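Local coordinates for protein guanidinopropionase (Pseudomonas aeruginosa, PDB 3NIQ) that hydrolyses 3-guanidinopropanoate to beta-alanine and urea at a two-manganese site, as a homohexameric member of the arginase family, at residues Gly38-Pro43 and Pro119-Gly124; Thr48-Gly53 and Thr252-Ile257; Phe147-Asp152 and Gly187-Val192; Phe239-Leu244 and Val283-Pro288. All coordinates share one frame; numbering follows the deposited sequence.

Contact 1 (Gly38-Pro43 and Pro119-Gly124); sequences GLIGVP and PLSVGG
Leu-39 and Leu-120 lie side by side on one face of two parallel strands, their side chains pointing the same way. CD2 of Leu-39 does the touching, at 3.9 Å from CB of Leu-120. The two leucines leave their backbones differently: CG of Leu-39 is anti to its carbonyl carbon (chi1 -46°), which brings the chain end nearer the partner strand, whereas CG of Leu-120 is anti to its backbone N. Beyond this pair helix 294-317 covers the face, with Met-303 against Leu-39 and Leu-307 against Leu-120. On the other face Ile-40 leans toward the partner strand and sets CD1 against the CB side of Pro-119, at 3.8 Å. Ser-121 stands beside Ile-40 and bonds through OG to Tyr-109 of helix 98-114, so its hydroxyl is satisfied among apolar neighbours. Within the sheet the two strands are joined by four hydrogen bonds, which alternate in direction. Leu-120 N gives to Gly-38 O at 2.8 Å, and Val-42 N gives to Val-122 O at 2.7 Å. The strand axes diverge by 25°, the twist of neighbouring strands. Helices on both faces of a wholly parallel sheet are characteristic of the three-layer alpha/beta/alpha fold of the arginase family.

Contact 2 (Thr48-Gly53 and Thr252-Ile257); sequences TTNRAG and TGTPEI
Gly-253 O is gripped from two side chains of 48-53, ND2 of Asn-50 and NE of Arg-51, each at 3.2 Å and each a weak, bent bond. The straighter bond lies next to it, where NH2 of Arg-51 gives to Thr-252 O at 2.9 Å. That oxygen sits at the guanidinium edge, only 1° out of its plane, and the N-H points at it with an angle of 162°. A bend at chi3 (-49°) turns the arginine so that NE and NH2 face consecutive carbonyls of the opposing loop. Pro-255 crosses the side chain at about a right angle, its CD 3.5 Å from NH2. Phe-289 adds a cation-pi contact with the same arginine. Both segments are loops that follow strands of the central sheet, 37-42 and 235-240, and in this fold such loops form the rim of the active site. Thr-254 packs on the manganese ligand His-150, while OD1 of Asn-50 bonds a glycerol, probably from the crystallisation liquor, consistent with a pocket there. A water extends the polar join, giving a hydrogen to Arg-51 O at 3.2 Å and bonding OG1 of Thr-254 at 3.1 Å. The backbone of Gly-253 passes close to Arg-51, their CA atoms 4.7 Å apart. Two neighbouring subunits close over these loops: Leu-67 of one packs on Asn-50, and Arg-55 of another bonds Asn-50 O.

Contact 3 (Phe147-Asp152 and Gly187-Val192); sequences FDAHSD and GIRGSV. With MN (manganese (II) ion), chain E; MN (manganese (II) ion), chain D.
Ala-149 and Ile-188 bring their backbones within 4.2 Å, CA to CA, where the loop 147-152 passes the end of strand 183-188. One hydrogen bond joins the two segments, Arg-189 N to Ala-149 O at 2.9 Å, nearly straight at the hydrogen but 29° off the carbonyl plane. Asp-148 O presses on Gly-187, whose positive phi lets the chain turn there. Ile-188 folds its end back so that CD1 wedges against the loop backbone, 3.4 Å from His-150 C. Ala-149 CB lies over one face of the Arg-189 guanidinium, 3.7 Å above the plane, and also over one face of the His-150 ring, offset toward the rim of each. Asp-148, His-150 and Asp-152 bind the metals. Asp-148 bridges them, OD1 on one manganese at 2.1 Å and OD2 on the other; His-150 ND1 joins the first and Asp-152 OD2 the second. OD1 of Asp-148 also takes the N-H of His-150, closing an Asx turn that helps the metals hold the carboxylate. OE2 of Glu-256 bonds His-150 NE2, and its carbonyl oxygen Arg-189 NH2. Strand 142-147 thus delivers its metal-binding loop beside strand 183-188, with Ile-188 packed on strand 207-210 and Phe-147 against helix 262-270.

Contact 4 (Phe239-Leu244 and Val283-Pro288); sequences FDVDVL and VEVSPP. With MN (manganese (II) ion), chain E; MN (manganese (II) ion), chain D.
Asp-240 and Glu-284 cross obliquely beside the metal site, with OD1 of Asp-240 3.3 Å from CB of Glu-284. The other oxygen of Asp-240, OD2, binds both manganese ions, at 2.2 Å and 2.3 Å. Asp-242 chelates the second, which His-150 also binds, through both its oxygens, and a water lies between the metals. In the next shell the N-H of Asp-242 reaches OD1 of Asp-240 on its anti side at 2.9 Å, an Asx turn that ties the two aspartates together. CG of Asp-240 stands anti to its backbone N (chi1 176°), which sends the carboxylate off the strand end toward the metals. Behind it, the strands pair in parallel: Val-283 N gives to Phe-239 O at 2.8 Å, and Val-241 N to Val-283 O at 3.2 Å. Val-241 and Val-285 pack CG1 on CG2. OE2 of Glu-284 is held by His-126 N and His-165, and OG1 of Thr-252 gives to its carbonyl oxygen. OE2 lies 4.6 Å from OD2 of Asp-240 without touching it. So much negative charge would be expected to be balanced by the two manganese ions, and the shared water is placed as the metal-bridging nucleophile is in arginases, probably serving hydrolysis here.

Overall arrangement
All four contacts are largely buried, yet they differ with their distance from the chain's centre and their place on strand or loop. Contact 1, nearest that centre, is made of strand bonds and apolar side chains; contact 4 starts in the same sheet, and Glu-284 N bonds Gly-124 O to join them. Contacts 3 and 4 sit at strand ends and share both manganese ions and the water, contact 3 giving two aspartates and a histidine, contact 4 two aspartates. Contact 2 is polar loop-to-loop work, its centre about 16 Å from that of the chain, much as for contact 3, which it meets through Glu-256; it meets contact 4 through Thr-252. Contacts 2 and 3 also touch the same neighbouring subunit.

Contact 1 (Gly38-Pro43 and Pro119-Gly124)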
loop_
_atom_site.group_PDB
_atom_site.type_symbol
_atom_site.label_atom_id
_atom_site.label_comp_id
_atom_site.label_asym_id
_atom_site.label_seq_id
_atom_site.Cartn_x
_atom_site.Cartn_y
_atom_site.Cartn_z
ATOM N N GLY A 38 20.070 19.737 -20.766
ATOM C CA GLY A 38 20.491 18.586 -19.952
ATOM C C GLY A 38 19.469 18.215 -18.901
ATOM O O GLY A 38 19.020 19.077 -18.145
ATOM N N LEU A 39 19.093 16.940 -18.866
ATOM C CA LEU A 39 18.153 16.424 -17.881
ATOM C C LEU A 39 18.947 15.830 -16.749
ATOM O O LEU A 39 19.720 14.895 -16.938
ATOM C CB LEU A 39 17.191 15.382 -18.479
ATOM C CG LEU A 39 16.546 15.715 -19.830
ATOM C CD1 LEU A 39 15.509 14.635 -20.228
ATOM C CD2 LEU A 39 15.916 17.111 -19.867
ATOM N N ILE A 40 18.800 16.426 -15.575
ATOM C CA ILE A 40 19.701 16.130 -14.471
ATOM C C ILE A 40 18.941 15.768 -13.217
ATOM O O ILE A 40 17.971 16.444 -12.844
ATOM C CB ILE A 40 20.609 17.357 -14.152
ATOM C CG1 ILE A 40 21.407 17.790 -15.395
ATOM C CG2 ILE A 40 21.578 17.012 -12.996
ATOM C CD1 ILE A 40 21.657 19.365 -15.448
ATOM N N GLY A 41 19.400 14.728 -12.535
ATOM C CA GLY A 41 18.850 14.399 -11.242
ATOM C C GLY A 41 19.675 15.003 -10.117
ATOM O O GLY A 41 20.902 15.039 -10.192
ATOM N N VAL A 42 19.013 15.492 -9.064
ATOM C CA VAL A 42 19.742 15.914 -7.871
ATOM C C VAL A 42 19.193 15.200 -6.635
ATOM O O VAL A 42 18.313 15.724 -5.923
ATOM C CB VAL A 42 19.706 17.403 -7.680
ATOM C CG1 VAL A 42 20.707 17.773 -6.591
ATOM C CG2 VAL A 42 20.016 18.119 -9.009
ATOM N N PRO A 43 19.713 13.998 -6.380
ATOM C CA PRO A 43 19.135 13.099 -5.386
ATOM C C PRO A 43 19.613 13.477 -3.995
ATOM O O PRO A 43 20.489 12.830 -3.446
ATOM C CB PRO A 43 19.659 11.727 -5.822
ATOM C CG PRO A 43 20.993 12.027 -6.492
ATOM C CD PRO A 43 20.794 13.354 -7.168
ATOM N N PRO A 119 19.752 23.592 -17.937
ATOM C CA PRO A 119 19.441 22.468 -17.065
ATOM C C PRO A 119 17.946 22.297 -16.782
ATOM O O PRO A 119 17.243 23.246 -16.446
ATOM C CB PRO A 119 20.194 22.808 -15.773
ATOM C CG PRO A 119 20.089 24.343 -15.723
ATOM C CD PRO A 119 20.166 24.792 -17.175
ATOM N N LEU A 120 17.476 21.064 -16.901
ATOM C CA LEU A 120 16.135 20.723 -16.495
ATOM C C LEU A 120 16.309 19.637 -15.439
ATOM O O LEU A 120 16.705 18.527 -15.762
ATOM C CB LEU A 120 15.301 20.223 -17.683
ATOM C CG LEU A 120 13.904 19.694 -17.285
ATOM C CD1 LEU A 120 13.149 20.648 -16.359
ATOM C CD2 LEU A 120 13.054 19.434 -18.521
ATOM N N SER A 121 16.068 19.991 -14.179
ATOM C CA SER A 121 16.556 19.189 -13.053
ATOM C C SER A 121 15.415 18.608 -12.241
ATOM O O SER A 121 14.332 19.217 -12.136
ATOM C CB SER A 121 17.445 20.042 -12.131
ATOM O OG SER A 121 18.544 20.580 -12.853
ATOM N N VAL A 122 15.659 17.429 -11.682
ATOM C CA VAL A 122 14.682 16.762 -10.804
ATOM C C VAL A 122 15.328 16.585 -9.441
ATOM O O VAL A 122 16.406 16.033 -9.357
ATOM C CB VAL A 122 14.257 15.392 -11.363
ATOM C CG1 VAL A 122 13.217 14.711 -10.454
ATOM C CG2 VAL A 122 13.691 15.546 -12.796
ATOM N N GLY A 123 14.685 17.091 -8.385
ATOM C CA GLY A 123 15.191 16.909 -7.022
ATOM C C GLY A 123 14.678 15.593 -6.450
ATOM O O GLY A 123 13.978 14.848 -7.149
ATOM N N GLY A 124 14.966 15.310 -5.182
ATOM C CA GLY A 124 15.636 16.251 -4.277
ATOM C C GLY A 124 14.647 17.242 -3.696
ATOM O O GLY A 124 13.604 17.529 -4.313
#

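Contact 2 (Thr48-Gly53 and Thr252-Ile257)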
loop_
_atom_site.group_PDB
_atom_site.type_symbol
_atom_site.label_atom_id
_atom_site.label_comp_id
_atom_site.label_asym_id
_atom_site.label_seq_id
_atom_site.Cartn_x
_atom_site.Cartn_y
_atom_site.Cartn_z
ATOM N N THR A 48 16.008 18.731 4.322
ATOM C CA THR A 48 14.651 18.411 4.768
ATOM C C THR A 48 14.490 18.418 6.302
ATOM O O THR A 48 15.146 17.660 7.016
ATOM C CB THR A 48 14.122 17.089 4.125
ATOM O OG1 THR A 48 13.941 17.301 2.712
ATOM C CG2 THR A 48 12.791 16.713 4.747
ATOM N N THR A 49 13.566 19.243 6.779
ATOM C CA THR A 49 13.344 19.413 8.220
ATOM C C THR A 49 12.266 18.511 8.806
ATOM O O THR A 49 12.178 18.348 10.025
ATOM C CB THR A 49 12.987 20.858 8.546
ATOM O OG1 THR A 49 11.879 21.257 7.744
ATOM C CG2 THR A 49 14.177 21.756 8.253
ATOM N N ASN A 50 11.460 17.920 7.936
ATOM C CA ASN A 50 10.364 17.059 8.341
ATOM C C ASN A 50 10.493 15.657 7.715
ATOM O O ASN A 50 11.286 14.846 8.171
ATOM C CB ASN A 50 9.039 17.757 7.972
ATOM C CG ASN A 50 7.799 16.954 8.356
ATOM O OD1 ASN A 50 7.675 16.420 9.480
ATOM N ND2 ASN A 50 6.848 16.884 7.408
ATOM N N ARG A 51 9.724 15.364 6.672
ATOM C CA ARG A 51 9.718 14.002 6.109
ATOM C C ARG A 51 10.713 13.936 4.970
ATOM O O ARG A 51 10.541 14.603 3.958
ATOM C CB ARG A 51 8.305 13.589 5.653
ATOM C CG ARG A 51 7.269 13.715 6.771
ATOM C CD ARG A 51 5.943 12.997 6.472
ATOM N NE ARG A 51 5.412 13.324 5.153
ATOM C CZ ARG A 51 4.195 12.997 4.727
ATOM N NH1 ARG A 51 3.341 12.340 5.514
ATOM N NH2 ARG A 51 3.829 13.329 3.497
ATOM N N ALA A 52 11.793 13.185 5.154
ATOM C CA ALA A 52 12.795 13.054 4.106
ATOM C C ALA A 52 12.380 12.009 3.071
ATOM O O ALA A 52 11.335 11.373 3.209
ATOM C CB ALA A 52 14.146 12.724 4.712
ATOM N N GLY A 53 13.175 11.844 2.018
ATOM C CA GLY A 53 12.900 10.807 1.043
ATOM C C GLY A 53 13.000 11.292 -0.395
ATOM O O GLY A 53 13.068 10.479 -1.304
ATOM N N THR A 252 5.127 13.616 -1.123
ATOM C CA THR A 252 5.905 14.833 -0.909
ATOM C C THR A 252 6.074 15.065 0.579
ATOM O O THR A 252 5.226 14.658 1.393
ATOM C CB THR A 252 5.259 16.050 -1.625
ATOM O OG1 THR A 252 6.229 17.099 -1.763
ATOM C CG2 THR A 252 4.018 16.555 -0.853
ATOM N N GLY A 253 7.177 15.704 0.945
ATOM C CA GLY A 253 7.555 15.788 2.350
ATOM C C GLY A 253 6.644 16.646 3.194
ATOM O O GLY A 253 6.309 16.261 4.317
ATOM N N THR A 254 6.215 17.782 2.646
ATOM C CA THR A 254 5.431 18.761 3.419
ATOM C C THR A 254 4.081 19.067 2.776
ATOM O O THR A 254 3.856 20.188 2.282
ATOM C CB THR A 254 6.252 20.067 3.606
ATOM O OG1 THR A 254 7.542 19.723 4.119
ATOM C CG2 THR A 254 5.551 21.026 4.600
ATOM N N PRO A 255 3.160 18.079 2.779
ATOM C CA PRO A 255 1.859 18.290 2.119
ATOM C C PRO A 255 1.025 19.360 2.827
ATOM O O PRO A 255 1.112 19.503 4.053
ATOM C CB PRO A 255 1.176 16.917 2.232
ATOM C CG PRO A 255 1.784 16.295 3.517
ATOM C CD PRO A 255 3.229 16.782 3.503
ATOM N N GLU A 256 0.236 20.106 2.052
ATOM C CA GLU A 256 -0.738 21.052 2.589
ATOM C C GLU A 256 -2.014 20.846 1.779
ATOM O O GLU A 256 -1.975 20.943 0.552
ATOM C CB GLU A 256 -0.274 22.507 2.400
ATOM C CG GLU A 256 1.154 22.825 2.875
ATOM C CD GLU A 256 1.284 22.917 4.393
ATOM O OE1 GLU A 256 0.234 22.952 5.077
ATOM O OE2 GLU A 256 2.432 22.955 4.898
ATOM N N ILE A 257 -3.140 20.562 2.439
ATOM C CA ILE A 257 -4.369 20.233 1.690
ATOM C C ILE A 257 -4.929 21.468 0.953
ATOM O O ILE A 257 -4.523 22.612 1.237
ATOM C CB ILE A 257 -5.463 19.627 2.609
ATOM C CG1 ILE A 257 -5.962 20.643 3.638
ATOM C CG2 ILE A 257 -4.954 18.339 3.335
ATOM C CD1 ILE A 257 -7.320 20.193 4.267
HETATM O O HOH W 1 9.915 17.693 4.489
#

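Contact 3 (Phe147-Asp152 and Gly187-Val192)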
loop_
_atom_site.group_PDB
_atom_site.type_symbol
_atom_site.label_atom_id
_atom_site.label_comp_id
_atom_site.label_asym_id
_atom_site.label_seq_id
_atom_site.Cartn_x
_atom_site.Cartn_y
_atom_site.Cartn_z
ATOM N N PHE A 147 6.284 27.724 -8.329
ATOM C CA PHE A 147 5.014 27.084 -7.936
ATOM C C PHE A 147 5.252 26.321 -6.636
ATOM O O PHE A 147 6.101 25.422 -6.602
ATOM C CB PHE A 147 4.594 26.070 -9.009
ATOM C CG PHE A 147 4.302 26.677 -10.339
ATOM C CD1 PHE A 147 3.017 27.049 -10.672
ATOM C CD2 PHE A 147 5.317 26.857 -11.274
ATOM C CE1 PHE A 147 2.736 27.617 -11.931
ATOM C CE2 PHE A 147 5.055 27.414 -12.516
ATOM C CZ PHE A 147 3.759 27.798 -12.851
ATOM N N ASP A 148 4.531 26.664 -5.569
ATOM C CA ASP A 148 4.813 26.071 -4.269
ATOM C C ASP A 148 3.673 26.313 -3.273
ATOM O O ASP A 148 2.992 27.345 -3.333
ATOM C CB ASP A 148 6.114 26.690 -3.713
ATOM C CG ASP A 148 6.884 25.761 -2.772
ATOM O OD1 ASP A 148 6.296 25.130 -1.869
ATOM O OD2 ASP A 148 8.108 25.674 -2.926
ATOM N N ALA A 149 3.476 25.372 -2.345
ATOM C CA ALA A 149 2.627 25.652 -1.189
ATOM C C ALA A 149 3.331 26.589 -0.185
ATOM O O ALA A 149 2.675 27.160 0.691
ATOM C CB ALA A 149 2.199 24.355 -0.496
ATOM N N HIS A 150 4.653 26.722 -0.315
ATOM C CA HIS A 150 5.487 27.486 0.644
ATOM C C HIS A 150 6.432 28.492 -0.047
ATOM O O HIS A 150 6.997 28.214 -1.102
ATOM C CB HIS A 150 6.335 26.533 1.495
ATOM C CG HIS A 150 5.589 25.323 1.967
ATOM N ND1 HIS A 150 5.615 24.122 1.288
ATOM C CD2 HIS A 150 4.810 25.128 3.060
ATOM C CE1 HIS A 150 4.855 23.246 1.926
ATOM N NE2 HIS A 150 4.363 23.830 3.007
ATOM N N SER A 151 6.633 29.651 0.573
ATOM C CA SER A 151 7.525 30.645 -0.015
ATOM C C SER A 151 8.990 30.225 -0.014
ATOM O O SER A 151 9.757 30.659 -0.886
ATOM C CB SER A 151 7.333 32.013 0.654
ATOM O OG SER A 151 7.702 31.937 2.022
ATOM N N ASP A 152 9.392 29.397 0.957
ATOM C CA ASP A 152 10.789 28.931 1.051
ATOM C C ASP A 152 11.759 30.115 1.173
ATOM O O ASP A 152 12.852 30.115 0.590
ATOM C CB ASP A 152 11.201 28.103 -0.186
ATOM C CG ASP A 152 10.479 26.767 -0.274
ATOM O OD1 ASP A 152 9.817 26.398 0.703
ATOM O OD2 ASP A 152 10.567 26.096 -1.327
ATOM N N GLY A 187 0.575 29.610 -5.384
ATOM C CA GLY A 187 0.018 28.443 -4.718
ATOM C C GLY A 187 0.193 28.419 -3.205
ATOM O O GLY A 187 -0.259 27.476 -2.557
ATOM N N ILE A 188 0.831 29.456 -2.648
ATOM C CA ILE A 188 1.161 29.537 -1.235
ATOM C C ILE A 188 -0.064 29.343 -0.335
ATOM O O ILE A 188 -1.080 30.004 -0.530
ATOM C CB ILE A 188 1.838 30.898 -0.888
ATOM C CG1 ILE A 188 2.965 31.239 -1.885
ATOM C CG2 ILE A 188 2.351 30.884 0.547
ATOM C CD1 ILE A 188 4.127 30.259 -1.901
ATOM N N ARG A 189 0.035 28.430 0.633
ATOM C CA ARG A 189 -1.095 28.126 1.530
ATOM C C ARG A 189 -0.704 27.312 2.781
ATOM O O ARG A 189 0.372 26.728 2.855
ATOM C CB ARG A 189 -2.165 27.347 0.769
ATOM C CG ARG A 189 -1.684 25.939 0.386
ATOM C CD ARG A 189 -2.690 25.204 -0.437
ATOM N NE ARG A 189 -2.224 23.831 -0.671
ATOM C CZ ARG A 189 -1.403 23.490 -1.659
ATOM N NH1 ARG A 189 -0.990 24.410 -2.534
ATOM N NH2 ARG A 189 -1.031 22.226 -1.803
ATOM N N GLY A 190 -1.608 27.266 3.760
ATOM C CA GLY A 190 -1.408 26.432 4.942
ATOM C C GLY A 190 -0.987 27.239 6.144
ATOM O O GLY A 190 -0.447 28.340 5.988
ATOM N N SER A 191 -1.231 26.694 7.342
ATOM C CA SER A 191 -0.883 27.396 8.588
ATOM C C SER A 191 0.585 27.856 8.597
ATOM O O SER A 191 1.457 27.248 7.945
ATOM C CB SER A 191 -1.210 26.532 9.817
ATOM O OG SER A 191 -0.617 25.252 9.700
ATOM N N VAL A 192 0.840 28.944 9.316
ATOM C CA VAL A 192 2.181 29.525 9.430
ATOM C C VAL A 192 2.567 29.701 10.898
ATOM O O VAL A 192 1.729 29.520 11.792
ATOM C CB VAL A 192 2.273 30.886 8.688
ATOM C CG1 VAL A 192 2.147 30.675 7.175
ATOM C CG2 VAL A 192 1.200 31.874 9.193
HETATM MN MN MN E . 6.756 23.449 -0.724
HETATM MN MN MN D . 9.541 24.275 -1.983
HETATM O O HOH W 2 8.635 24.148 0.259
#

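Contact 4 (Phe239-Leu244 and Val283-Pro288)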
loop_
_atom_site.group_PDB
_atom_site.type_symbol
_atom_site.label_atom_id
_atom_site.label_comp_id
_atom_site.label_asym_id
_atom_site.label_seq_id
_atom_site.Cartn_x
_atom_site.Cartn_y
_atom_site.Cartn_z
ATOM N N PHE A 239 9.349 24.193 -9.881
ATOM C CA PHE A 239 8.059 23.589 -9.580
ATOM C C PHE A 239 8.166 22.611 -8.399
ATOM O O PHE A 239 8.763 21.530 -8.526
ATOM C CB PHE A 239 7.543 22.863 -10.837
ATOM C CG PHE A 239 6.119 22.405 -10.722
ATOM C CD1 PHE A 239 5.073 23.227 -11.140
ATOM C CD2 PHE A 239 5.821 21.151 -10.177
ATOM C CE1 PHE A 239 3.725 22.802 -11.020
ATOM C CE2 PHE A 239 4.492 20.724 -10.037
ATOM C CZ PHE A 239 3.444 21.539 -10.462
ATOM N N ASP A 240 7.594 22.992 -7.260
ATOM C CA ASP A 240 7.569 22.141 -6.084
ATOM C C ASP A 240 6.221 21.411 -6.152
ATOM O O ASP A 240 5.170 22.046 -6.189
ATOM C CB ASP A 240 7.726 23.011 -4.813
ATOM C CG ASP A 240 7.627 22.219 -3.502
ATOM O OD1 ASP A 240 7.071 21.095 -3.478
ATOM O OD2 ASP A 240 8.089 22.735 -2.453
ATOM N N VAL A 241 6.259 20.083 -6.208
ATOM C CA VAL A 241 5.050 19.315 -6.447
ATOM C C VAL A 241 4.043 19.489 -5.316
ATOM O O VAL A 241 2.869 19.235 -5.511
ATOM C CB VAL A 241 5.301 17.805 -6.721
ATOM C CG1 VAL A 241 6.144 17.587 -8.000
ATOM C CG2 VAL A 241 5.938 17.118 -5.515
ATOM N N ASP A 242 4.491 19.946 -4.149
ATOM C CA ASP A 242 3.541 20.186 -3.059
ATOM C C ASP A 242 2.645 21.438 -3.294
ATOM O O ASP A 242 1.748 21.721 -2.505
ATOM C CB ASP A 242 4.246 20.157 -1.666
ATOM C CG ASP A 242 5.056 21.426 -1.355
ATOM O OD1 ASP A 242 4.828 22.479 -1.986
ATOM O OD2 ASP A 242 5.938 21.356 -0.460
ATOM N N VAL A 243 2.869 22.167 -4.394
ATOM C CA VAL A 243 1.874 23.163 -4.850
ATOM C C VAL A 243 0.540 22.457 -5.163
ATOM O O VAL A 243 -0.545 23.010 -4.959
ATOM C CB VAL A 243 2.342 23.942 -6.091
ATOM C CG1 VAL A 243 2.305 23.073 -7.354
ATOM C CG2 VAL A 243 1.516 25.234 -6.271
ATOM N N LEU A 244 0.629 21.225 -5.643
ATOM C CA LEU A 244 -0.559 20.448 -5.987
ATOM C C LEU A 244 -1.255 19.901 -4.743
ATOM O O LEU A 244 -0.604 19.628 -3.739
ATOM C CB LEU A 244 -0.162 19.261 -6.878
ATOM C CG LEU A 244 0.500 19.672 -8.199
ATOM C CD1 LEU A 244 1.088 18.478 -8.852
ATOM C CD2 LEU A 244 -0.500 20.355 -9.136
ATOM N N VAL A 283 10.829 19.692 -8.041
ATOM C CA VAL A 283 11.446 19.261 -6.779
ATOM C C VAL A 283 10.411 18.709 -5.815
ATOM O O VAL A 283 9.232 18.872 -6.053
ATOM C CB VAL A 283 12.201 20.423 -6.101
ATOM C CG1 VAL A 283 13.334 20.882 -6.990
ATOM C CG2 VAL A 283 11.232 21.596 -5.741
ATOM N N GLU A 284 10.901 18.034 -4.773
ATOM C CA GLU A 284 10.129 17.516 -3.625
ATOM C C GLU A 284 9.296 16.260 -3.935
ATOM O O GLU A 284 8.437 15.877 -3.134
ATOM C CB GLU A 284 9.252 18.618 -2.952
ATOM C CG GLU A 284 10.019 19.813 -2.358
ATOM C CD GLU A 284 10.818 19.461 -1.098
ATOM O OE1 GLU A 284 10.753 18.299 -0.625
ATOM O OE2 GLU A 284 11.545 20.337 -0.596
ATOM N N VAL A 285 9.537 15.612 -5.072
ATOM C CA VAL A 285 8.982 14.257 -5.252
ATOM C C VAL A 285 9.628 13.315 -4.238
ATOM O O VAL A 285 10.836 13.166 -4.222
ATOM C CB VAL A 285 9.190 13.696 -6.676
ATOM C CG1 VAL A 285 8.615 12.269 -6.787
ATOM C CG2 VAL A 285 8.489 14.617 -7.737
ATOM N N SER A 286 8.821 12.688 -3.389
ATOM C CA SER A 286 9.360 11.859 -2.312
ATOM C C SER A 286 8.767 10.437 -2.372
ATOM O O SER A 286 7.710 10.167 -1.808
ATOM C CB SER A 286 9.115 12.526 -0.956
ATOM O OG SER A 286 9.685 11.768 0.100
ATOM N N PRO A 287 9.447 9.531 -3.096
ATOM C CA PRO A 287 8.932 8.170 -3.350
ATOM C C PRO A 287 8.481 7.348 -2.123
ATOM O O PRO A 287 7.482 6.629 -2.229
ATOM C CB PRO A 287 10.083 7.487 -4.101
ATOM C CG PRO A 287 10.684 8.641 -4.910
ATOM C CD PRO A 287 10.626 9.844 -3.930
ATOM N N PRO A 288 9.163 7.477 -0.968
ATOM C CA PRO A 288 8.667 6.735 0.201
ATOM C C PRO A 288 7.265 7.159 0.651
ATOM O O PRO A 288 6.606 6.410 1.349
ATOM C CB PRO A 288 9.697 7.064 1.292
ATOM C CG PRO A 288 10.935 7.402 0.554
ATOM C CD PRO A 288 10.439 8.160 -0.663
HETATM MN MN MN E . 6.756 23.449 -0.724
HETATM MN MN MN D . 9.541 24.275 -1.983
HETATM O O HOH W 2 8.635 24.148 0.259
#